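Local coordinates for protein STING-associated CdnE c-di-GMP synthase (Flavobacteriaceae, PDB 6WT8) that synthesises the cyclic dinucleotide second messenger c-di-GMP, probably from GTP, as the nucleotidyltransferase of a bacterial CBASS antiphage system with a STING effector, at residues S16-M26 against K52-Y62; S1-I9 against E349-L357. All coordinates share one frame; numbering follows the deposited sequence.

Contact 1 (S16-M26 against K52-Y62)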
loop_
_atom_site.group_PDB
_atom_site.type_symbol
_atom_site.label_atom_id
_atom_site.label_comp_id
_atom_site.label_asym_id
_atom_site.label_seq_id
_atom_site.Cartn_x
_atom_site.Cartn_y
_atom_site.Cartn_z
ATOM N N SER A 16 0.737 -17.826 0.779
ATOM C CA SER A 16 1.983 -17.126 0.512
ATOM C C SER A 16 2.989 -17.926 -0.297
ATOM O O SER A 16 3.724 -17.358 -1.100
ATOM C CB SER A 16 2.674 -16.745 1.831
ATOM O OG SER A 16 1.943 -15.777 2.555
ATOM N N ASN A 17 3.114 -19.221 -0.036
ATOM C CA ASN A 17 4.223 -19.968 -0.636
ATOM C C ASN A 17 3.855 -21.443 -0.601
ATOM O O ASN A 17 4.536 -22.251 0.082
ATOM C CB ASN A 17 5.508 -19.675 0.149
ATOM C CG ASN A 17 6.735 -20.354 -0.450
ATOM O OD1 ASN A 17 6.732 -20.751 -1.616
ATOM N ND2 ASN A 17 7.780 -20.491 0.347
ATOM N N PRO A 18 2.815 -21.853 -1.334
ATOM C CA PRO A 18 2.344 -23.237 -1.203
ATOM C C PRO A 18 3.347 -24.262 -1.671
ATOM O O PRO A 18 3.265 -25.411 -1.230
ATOM C CB PRO A 18 1.070 -23.270 -2.072
ATOM C CG PRO A 18 1.237 -22.118 -3.019
ATOM C CD PRO A 18 1.908 -21.054 -2.179
ATOM N N ASP A 19 4.253 -23.908 -2.577
ATOM C CA ASP A 19 5.234 -24.874 -3.066
ATOM C C ASP A 19 6.521 -24.855 -2.277
ATOM O O ASP A 19 7.444 -25.618 -2.607
ATOM C CB ASP A 19 5.542 -24.594 -4.515
ATOM C CG ASP A 19 4.354 -24.891 -5.410
ATOM O OD1 ASP A 19 3.624 -25.870 -5.106
ATOM O OD2 ASP A 19 4.154 -24.126 -6.375
ATOM N N LEU A 20 6.586 -24.031 -1.227
ATOM C CA LEU A 20 7.727 -24.029 -0.300
ATOM C C LEU A 20 9.041 -23.737 -1.025
ATOM O O LEU A 20 10.074 -24.395 -0.807
ATOM C CB LEU A 20 7.812 -25.334 0.504
ATOM C CG LEU A 20 6.546 -25.692 1.287
ATOM C CD1 LEU A 20 6.756 -26.945 2.170
ATOM C CD2 LEU A 20 6.106 -24.506 2.127
ATOM N N VAL A 21 8.997 -22.713 -1.879
ATOM C CA VAL A 21 10.217 -22.258 -2.518
ATOM C C VAL A 21 11.089 -21.573 -1.468
ATOM O O VAL A 21 10.610 -21.082 -0.437
ATOM C CB VAL A 21 9.939 -21.318 -3.709
ATOM C CG1 VAL A 21 8.959 -22.001 -4.698
ATOM C CG2 VAL A 21 9.488 -19.994 -3.247
ATOM N N GLN A 22 12.399 -21.584 -1.708
ATOM C CA GLN A 22 13.319 -20.911 -0.806
ATOM C C GLN A 22 12.993 -19.435 -0.726
ATOM O O GLN A 22 12.880 -18.770 -1.754
ATOM C CB GLN A 22 14.739 -21.109 -1.313
ATOM C CG GLN A 22 15.805 -20.493 -0.448
ATOM C CD GLN A 22 15.898 -21.142 0.884
ATOM O OE1 GLN A 22 16.268 -22.319 0.976
ATOM N NE2 GLN A 22 15.597 -20.393 1.944
HETATM N N MSE A 23 12.827 -18.936 0.500
HETATM C CA MSE A 23 12.559 -17.508 0.750
HETATM C C MSE A 23 13.833 -16.948 1.327
HETATM O O MSE A 23 14.529 -17.641 2.048
HETATM C CB MSE A 23 11.412 -17.299 1.732
HETATM C CG MSE A 23 10.101 -17.960 1.305
HETATM SE SE MSE A 23 9.343 -16.940 -0.157
HETATM C CE MSE A 23 8.729 -15.304 0.752
ATOM N N THR A 24 14.138 -15.675 1.043
ATOM C CA THR A 24 15.312 -15.063 1.664
ATOM C C THR A 24 15.090 -14.890 3.156
ATOM O O THR A 24 14.070 -14.350 3.589
ATOM C CB THR A 24 15.574 -13.704 1.027
ATOM O OG1 THR A 24 15.705 -13.887 -0.389
ATOM C CG2 THR A 24 16.837 -13.053 1.603
ATOM N N LYS A 25 16.049 -15.370 3.949
ATOM C CA LYS A 25 15.947 -15.217 5.391
ATOM C C LYS A 25 16.109 -13.752 5.761
ATOM O O LYS A 25 16.859 -12.993 5.126
ATOM C CB LYS A 25 17.028 -16.025 6.104
ATOM C CG LYS A 25 16.920 -17.536 5.955
ATOM C CD LYS A 25 18.102 -18.143 6.736
ATOM C CE LYS A 25 18.234 -19.633 6.612
ATOM N NZ LYS A 25 19.214 -20.081 7.695
HETATM N N MSE A 26 15.382 -13.348 6.789
HETATM C CA MSE A 26 15.638 -12.042 7.358
HETATM C C MSE A 26 17.018 -12.054 7.975
HETATM O O MSE A 26 17.458 -13.040 8.580
HETATM C CB MSE A 26 14.624 -11.694 8.422
HETATM C CG MSE A 26 13.234 -11.556 7.839
HETATM SE SE MSE A 26 11.804 -11.338 9.232
HETATM C CE MSE A 26 11.779 -13.115 9.885
ATOM N N LYS A 52 7.829 -15.914 11.421
ATOM C CA LYS A 52 8.743 -15.711 10.283
ATOM C C LYS A 52 7.991 -15.708 8.969
ATOM O O LYS A 52 8.237 -14.859 8.090
ATOM C CB LYS A 52 9.811 -16.822 10.237
ATOM C CG LYS A 52 10.876 -16.611 11.229
ATOM C CD LYS A 52 12.037 -17.625 11.002
ATOM C CE LYS A 52 11.592 -19.059 11.193
ATOM N NZ LYS A 52 12.803 -20.041 11.215
ATOM N N GLU A 53 7.122 -16.702 8.772
ATOM C CA GLU A 53 6.467 -16.832 7.480
ATOM C C GLU A 53 5.412 -15.755 7.306
ATOM O O GLU A 53 5.173 -15.305 6.175
ATOM C CB GLU A 53 5.922 -18.258 7.356
ATOM C CG GLU A 53 7.165 -19.202 7.331
ATOM C CD GLU A 53 6.883 -20.635 6.940
ATOM O OE1 GLU A 53 5.707 -20.952 6.667
ATOM O OE2 GLU A 53 7.865 -21.453 6.934
ATOM N N SER A 54 4.839 -15.284 8.420
ATOM C CA SER A 54 3.913 -14.157 8.358
ATOM C C SER A 54 4.635 -12.851 8.019
ATOM O O SER A 54 4.056 -11.978 7.363
ATOM C CB SER A 54 3.192 -13.983 9.685
ATOM O OG SER A 54 2.263 -15.031 9.901
HETATM N N MSE A 55 5.870 -12.687 8.460
HETATM C CA MSE A 55 6.668 -11.504 8.186
HETATM C C MSE A 55 7.193 -11.518 6.757
HETATM O O MSE A 55 7.309 -10.457 6.151
HETATM C CB MSE A 55 7.845 -11.383 9.167
HETATM C CG MSE A 55 7.351 -10.894 10.504
HETATM SE SE MSE A 55 8.927 -10.650 11.655
HETATM C CE MSE A 55 7.964 -9.969 13.053
ATOM N N LYS A 56 7.562 -12.679 6.217
ATOM C CA LYS A 56 8.268 -12.681 4.930
ATOM C C LYS A 56 7.359 -12.475 3.723
ATOM O O LYS A 56 7.850 -12.040 2.663
ATOM C CB LYS A 56 9.044 -13.985 4.767
ATOM C CG LYS A 56 10.233 -14.017 5.686
ATOM C CD LYS A 56 10.889 -15.401 5.643
ATOM C CE LYS A 56 11.966 -15.429 6.683
ATOM N NZ LYS A 56 12.572 -16.802 6.840
ATOM N N GLY A 57 6.058 -12.764 3.829
ATOM C CA GLY A 57 5.137 -12.498 2.732
ATOM C C GLY A 57 5.164 -13.526 1.599
ATOM O O GLY A 57 5.442 -14.726 1.776
ATOM N N VAL A 58 4.803 -13.049 0.408
ATOM C CA VAL A 58 4.479 -13.887 -0.742
ATOM C C VAL A 58 5.743 -14.259 -1.508
ATOM O O VAL A 58 6.663 -13.437 -1.686
ATOM C CB VAL A 58 3.471 -13.104 -1.626
ATOM C CG1 VAL A 58 3.231 -13.750 -2.966
ATOM C CG2 VAL A 58 2.110 -12.939 -0.852
ATOM N N ALA A 59 5.762 -15.497 -2.002
ATOM C CA ALA A 59 6.873 -15.944 -2.842
ATOM C C ALA A 59 7.048 -15.013 -4.054
ATOM O O ALA A 59 6.058 -14.547 -4.670
ATOM C CB ALA A 59 6.657 -17.395 -3.296
ATOM N N PRO A 60 8.299 -14.736 -4.434
ATOM C CA PRO A 60 8.576 -13.699 -5.447
ATOM C C PRO A 60 8.023 -14.003 -6.821
ATOM O O PRO A 60 7.746 -13.035 -7.566
ATOM C CB PRO A 60 10.105 -13.629 -5.478
ATOM C CG PRO A 60 10.605 -14.840 -4.727
ATOM C CD PRO A 60 9.517 -15.198 -3.743
ATOM N N SER A 61 7.810 -15.260 -7.196
ATOM C CA SER A 61 7.318 -15.512 -8.547
ATOM C C SER A 61 5.939 -14.907 -8.754
ATOM O O SER A 61 5.640 -14.448 -9.856
ATOM C CB SER A 61 7.311 -17.016 -8.843
ATOM O OG SER A 61 6.229 -17.643 -8.137
ATOM N N TYR A 62 5.087 -14.891 -7.710
ATOM C CA TYR A 62 3.734 -14.373 -7.886
ATOM C C TYR A 62 3.776 -12.884 -8.157
ATOM O O TYR A 62 3.096 -12.359 -9.060
ATOM C CB TYR A 62 2.910 -14.654 -6.617
ATOM C CG TYR A 62 2.724 -16.130 -6.351
ATOM C CD1 TYR A 62 1.887 -16.898 -7.130
ATOM C CD2 TYR A 62 3.398 -16.742 -5.314
ATOM C CE1 TYR A 62 1.744 -18.276 -6.890
ATOM C CE2 TYR A 62 3.232 -18.098 -5.045
ATOM C CZ TYR A 62 2.418 -18.861 -5.820
ATOM O OH TYR A 62 2.330 -20.229 -5.506
HETATM O O HOH W 1 3.021 -14.012 4.612
HETATM O O HOH W 2 5.333 -21.125 -6.307
HETATM O O HOH W 3 13.550 -18.008 4.634
#
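Lys-52 meets Met-26 with its aliphatic stem, CG lying 3.9 Å from CE of the methionine. Met-26 (selenomethionine, like Met-23 and Met-55) runs out extended and bends at chi3 (-73°), which brings that methyl against the stems of both Lys-52 and Lys-56. The carbonyl oxygen of Glu-53 accepts a hydrogen bond from a water that also donates to Ser-16 OG, a polar link suited to a buried serine. At Met-55 the two selenomethionines cross at about a right angle with SE of Met-26 3.8 Å from SE of Met-55, and Asn-255 and Tyr-298 touch both side chains. Lys-56, extended beyond CG, carries NZ to a water 2.7 Å away that donates to Met-23 O, while its salt bridge goes to Glu-29.

Gly-57 is the first residue past the helix, and its phi of 79° is easiest for glycine. Its carbonyl oxygen is approached by CB of Ser-16 and, at 3.5 Å, by CE of Met-23, a chain bent at both chi2 and chi3 to reach in. Ser-16 O then takes a CA-H contact from Val-58 and a nearly straight hydrogen bond (170°) from Ala-59 N at 2.9 Å. The small CB of Ala-59 fits against Val-21 CG2 and against OD1 of Asn-17, whose amide also bonds N and O of Val-21. Pro-60 sets CD 4.0 Å from SE of Met-23. Finally the Tyr-62 hydroxyl comes 3.3 Å from Pro-18 CG, and a water bridges it to Asp-19.

One direct hydrogen bond crosses the contact and most of the touching is apolar, with waters and Glu-29 supplying further polar links; this suggests that the interhelix loop is placed mainly by packing, while Glu-29 ties Met-26 N to Lys-56.

Contact 2 (S1-I9 against E349-L357)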
loop_
_atom_site.group_PDB
_atom_site.type_symbol
_atom_site.label_atom_id
_atom_site.label_comp_id
_atom_site.label_asym_id
_atom_site.label_seq_id
_atom_site.Cartn_x
_atom_site.Cartn_y
_atom_site.Cartn_z
ATOM N N SER A 1 -1.261 -19.859 25.506
ATOM C CA SER A 1 -2.502 -19.697 24.756
ATOM C C SER A 1 -2.985 -20.987 24.093
ATOM O O SER A 1 -2.260 -21.982 24.016
ATOM C CB SER A 1 -2.318 -18.642 23.666
ATOM O OG SER A 1 -2.049 -19.294 22.436
ATOM N N GLN A 2 -4.207 -20.948 23.567
ATOM C CA GLN A 2 -4.765 -22.074 22.838
ATOM C C GLN A 2 -4.503 -22.010 21.331
ATOM O O GLN A 2 -5.085 -22.801 20.583
ATOM C CB GLN A 2 -6.269 -22.167 23.108
ATOM C CG GLN A 2 -6.610 -22.743 24.475
ATOM C CD GLN A 2 -6.117 -24.170 24.634
ATOM O OE1 GLN A 2 -5.119 -24.426 25.316
ATOM N NE2 GLN A 2 -6.813 -25.109 24.001
ATOM N N LYS A 3 -3.621 -21.124 20.872
ATOM C CA LYS A 3 -3.376 -21.005 19.441
ATOM C C LYS A 3 -2.727 -22.263 18.892
ATOM O O LYS A 3 -1.811 -22.824 19.504
ATOM C CB LYS A 3 -2.487 -19.802 19.154
ATOM C CG LYS A 3 -3.242 -18.467 19.364
ATOM C CD LYS A 3 -2.358 -17.244 19.326
ATOM C CE LYS A 3 -2.099 -16.792 17.897
ATOM N NZ LYS A 3 -3.344 -16.541 17.023
ATOM N N ASN A 4 -3.174 -22.683 17.704
ATOM C CA ASN A 4 -2.630 -23.862 17.032
ATOM C C ASN A 4 -1.685 -23.347 15.949
ATOM O O ASN A 4 -2.132 -23.020 14.847
ATOM C CB ASN A 4 -3.759 -24.696 16.440
ATOM C CG ASN A 4 -3.280 -25.991 15.837
ATOM O OD1 ASN A 4 -2.140 -26.111 15.413
ATOM N ND2 ASN A 4 -4.166 -26.977 15.784
ATOM N N TYR A 5 -0.381 -23.326 16.244
ATOM C CA TYR A 5 0.543 -22.701 15.292
ATOM C C TYR A 5 0.783 -23.576 14.077
ATOM O O TYR A 5 1.059 -23.065 12.984
ATOM C CB TYR A 5 1.846 -22.338 15.978
ATOM C CG TYR A 5 1.637 -21.203 16.923
ATOM C CD1 TYR A 5 1.476 -19.921 16.465
ATOM C CD2 TYR A 5 1.498 -21.434 18.279
ATOM C CE1 TYR A 5 1.205 -18.881 17.341
ATOM C CE2 TYR A 5 1.287 -20.417 19.166
ATOM C CZ TYR A 5 1.138 -19.133 18.694
ATOM O OH TYR A 5 0.901 -18.135 19.634
ATOM N N LEU A 6 0.659 -24.886 14.224
ATOM C CA LEU A 6 0.759 -25.763 13.053
ATOM C C LEU A 6 -0.317 -25.434 12.028
ATOM O O LEU A 6 -0.039 -25.310 10.829
ATOM C CB LEU A 6 0.674 -27.233 13.492
ATOM C CG LEU A 6 0.759 -28.170 12.296
ATOM C CD1 LEU A 6 2.149 -27.965 11.739
ATOM C CD2 LEU A 6 0.569 -29.616 12.710
ATOM N N GLU A 7 -1.561 -25.262 12.482
ATOM C CA GLU A 7 -2.633 -24.902 11.568
ATOM C C GLU A 7 -2.399 -23.514 10.971
ATOM O O GLU A 7 -2.648 -23.292 9.785
ATOM C CB GLU A 7 -3.974 -24.964 12.298
ATOM C CG GLU A 7 -5.173 -24.707 11.398
ATOM C CD GLU A 7 -6.518 -25.052 12.057
ATOM O OE1 GLU A 7 -6.564 -25.211 13.307
ATOM O OE2 GLU A 7 -7.522 -25.167 11.309
ATOM N N LEU A 8 -1.887 -22.582 11.782
ATOM C CA LEU A 8 -1.614 -21.230 11.306
ATOM C C LEU A 8 -0.513 -21.235 10.253
ATOM O O LEU A 8 -0.624 -20.540 9.228
ATOM C CB LEU A 8 -1.245 -20.301 12.467
ATOM C CG LEU A 8 -2.424 -19.894 13.357
ATOM C CD1 LEU A 8 -1.908 -19.207 14.657
ATOM C CD2 LEU A 8 -3.395 -19.038 12.531
ATOM N N ILE A 9 0.550 -22.023 10.491
ATOM C CA ILE A 9 1.623 -22.135 9.504
ATOM C C ILE A 9 1.077 -22.660 8.179
ATOM O O ILE A 9 1.398 -22.129 7.101
ATOM C CB ILE A 9 2.755 -23.031 10.031
ATOM C CG1 ILE A 9 3.534 -22.303 11.154
ATOM C CG2 ILE A 9 3.683 -23.448 8.879
ATOM C CD1 ILE A 9 4.368 -23.254 12.032
ATOM N N GLU A 349 -4.162 -10.967 20.213
ATOM C CA GLU A 349 -3.411 -11.990 19.501
ATOM C C GLU A 349 -1.930 -11.814 19.748
ATOM O O GLU A 349 -1.225 -12.801 19.986
ATOM C CB GLU A 349 -3.653 -11.931 17.977
ATOM C CG GLU A 349 -5.120 -12.169 17.563
ATOM C CD GLU A 349 -5.579 -13.586 17.839
ATOM O OE1 GLU A 349 -4.721 -14.459 18.125
ATOM O OE2 GLU A 349 -6.807 -13.817 17.861
ATOM N N LEU A 350 -1.419 -10.574 19.676
ATOM C CA LEU A 350 0.018 -10.379 19.943
ATOM C C LEU A 350 0.372 -10.770 21.375
ATOM O O LEU A 350 1.454 -11.327 21.613
ATOM C CB LEU A 350 0.429 -8.917 19.697
ATOM C CG LEU A 350 0.218 -8.451 18.277
ATOM C CD1 LEU A 350 0.399 -6.945 18.214
ATOM C CD2 LEU A 350 1.265 -9.098 17.411
ATOM N N ASP A 351 -0.519 -10.478 22.349
ATOM C CA ASP A 351 -0.235 -10.885 23.724
ATOM C C ASP A 351 -0.091 -12.401 23.807
ATOM O O ASP A 351 0.817 -12.921 24.476
ATOM C CB ASP A 351 -1.392 -10.411 24.592
ATOM C CG ASP A 351 -1.150 -10.563 26.085
ATOM O OD1 ASP A 351 0.001 -10.449 26.539
ATOM O OD2 ASP A 351 -2.153 -10.732 26.806
ATOM N N SER A 352 -1.005 -13.131 23.162
ATOM C CA SER A 352 -0.906 -14.595 23.166
ATOM C C SER A 352 0.384 -15.081 22.533
ATOM O O SER A 352 0.993 -16.041 23.003
ATOM C CB SER A 352 -2.059 -15.190 22.386
ATOM O OG SER A 352 -3.252 -14.995 23.122
ATOM N N ILE A 353 0.754 -14.504 21.396
ATOM C CA ILE A 353 1.992 -14.905 20.712
ATOM C C ILE A 353 3.193 -14.682 21.618
ATOM O O ILE A 353 4.093 -15.522 21.695
ATOM C CB ILE A 353 2.139 -14.135 19.392
ATOM C CG1 ILE A 353 1.041 -14.601 18.435
ATOM C CG2 ILE A 353 3.531 -14.319 18.788
ATOM C CD1 ILE A 353 0.901 -13.777 17.102
ATOM N N ILE A 354 3.246 -13.527 22.283
ATOM C CA ILE A 354 4.384 -13.216 23.145
ATOM C C ILE A 354 4.420 -14.190 24.302
ATOM O O ILE A 354 5.482 -14.702 24.678
ATOM C CB ILE A 354 4.279 -11.765 23.627
ATOM C CG1 ILE A 354 4.613 -10.778 22.488
ATOM C CG2 ILE A 354 5.260 -11.531 24.807
ATOM C CD1 ILE A 354 4.110 -9.346 22.723
ATOM N N ALA A 355 3.247 -14.510 24.855
ATOM C CA ALA A 355 3.208 -15.470 25.944
ATOM C C ALA A 355 3.685 -16.842 25.477
ATOM O O ALA A 355 4.383 -17.550 26.218
ATOM C CB ALA A 355 1.802 -15.564 26.539
ATOM N N ASP A 356 3.280 -17.252 24.271
ATOM C CA ASP A 356 3.684 -18.558 23.767
ATOM C C ASP A 356 5.180 -18.609 23.458
ATOM O O ASP A 356 5.820 -19.656 23.649
ATOM C CB ASP A 356 2.861 -18.911 22.530
ATOM C CG ASP A 356 1.405 -19.178 22.861
ATOM O OD1 ASP A 356 1.112 -19.615 24.022
ATOM O OD2 ASP A 356 0.532 -18.993 21.998
ATOM N N LEU A 357 5.756 -17.498 22.966
ATOM C CA LEU A 357 7.217 -17.430 22.823
ATOM C C LEU A 357 7.909 -17.573 24.170
ATOM O O LEU A 357 8.915 -18.297 24.294
ATOM C CB LEU A 357 7.626 -16.118 22.189
ATOM C CG LEU A 357 7.373 -16.011 20.690
ATOM C CD1 LEU A 357 7.402 -14.547 20.279
ATOM C CD2 LEU A 357 8.371 -16.919 19.891
#
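Asp-356 receives three donors from the chain start. The terminal amino group of Ser-1 reaches OD1 in a salt bridge, with N 2.8 Å from that oxygen, and Ser-1 OG donates to OD2 at 2.6 Å; each uses the syn lone pair of its acceptor, so one serine spans both carboxylate oxygens. The anti lone pair of OD2 is taken by Tyr-5, whose OH lies 2.5 Å from Asp-356 OD2, a short and probably strong bond. The tyrosine ring stands almost perpendicular to the carboxylate (86°), which sits at the ring edge. Three donors would favour an ionised aspartate, and the pair on OD2 may offset the nearness of Ser-352 O, a second acceptor 3.2 Å from Asp-356 OD2.

Nearly two turns earlier in helix 336-360, Glu-349 takes the amino group of Lys-3, which bends at chi3 (83°) and again at chi4 to bring NZ 2.7 Å from OE1. The ammonium comes from above the carboxylate plane. On the way Lys-3 CD passes CB of Ser-352 at 3.7 Å, a residue small enough to let Ser-1 and Lys-3 lie close to the helix, while Ile-353 CG1 fills in beside Lys-3 CE and the edge of the Tyr-5 ring.

Ser-1 is fixed by an ST turn, its OG accepting from Lys-3 N while donating to Asp-356. Asn-4 is the N-cap of helix 5-16, and its OD1 accepts from Glu-7 N. The two helices do not pack directly: the axes of 5-9 and 349-357 stay 14.3 Å apart, and the residues ahead of the first helix span the distance with Tyr-5.

Beyond these, Asp-46 and Val-47 of helix 46-56 pack on Tyr-5, and Ile-263 of helix 253-266 lies against both Glu-349 and Ile-353.

Overall arrangement
Helix 5-16 joins the two contacts: contact 2 holds the residues at its start and contact 1 the loop at its end, their centres about 20 Å apart. In sequence, contact 1 is nested inside the long loop that contact 2 closes between the two ends of the chain. They touch where Glu-53 OE1 lies 3.9 Å from Ile-9 CG2, and Glu-53 also forms a salt bridge with Arg-13 of that helix. Helices 46-56 and 253-266 serve both contacts. The centre of contact 2, about 27 Å from the chain's centre, lies farther out than that of contact 1, at about 19 Å; both are on the same side of it.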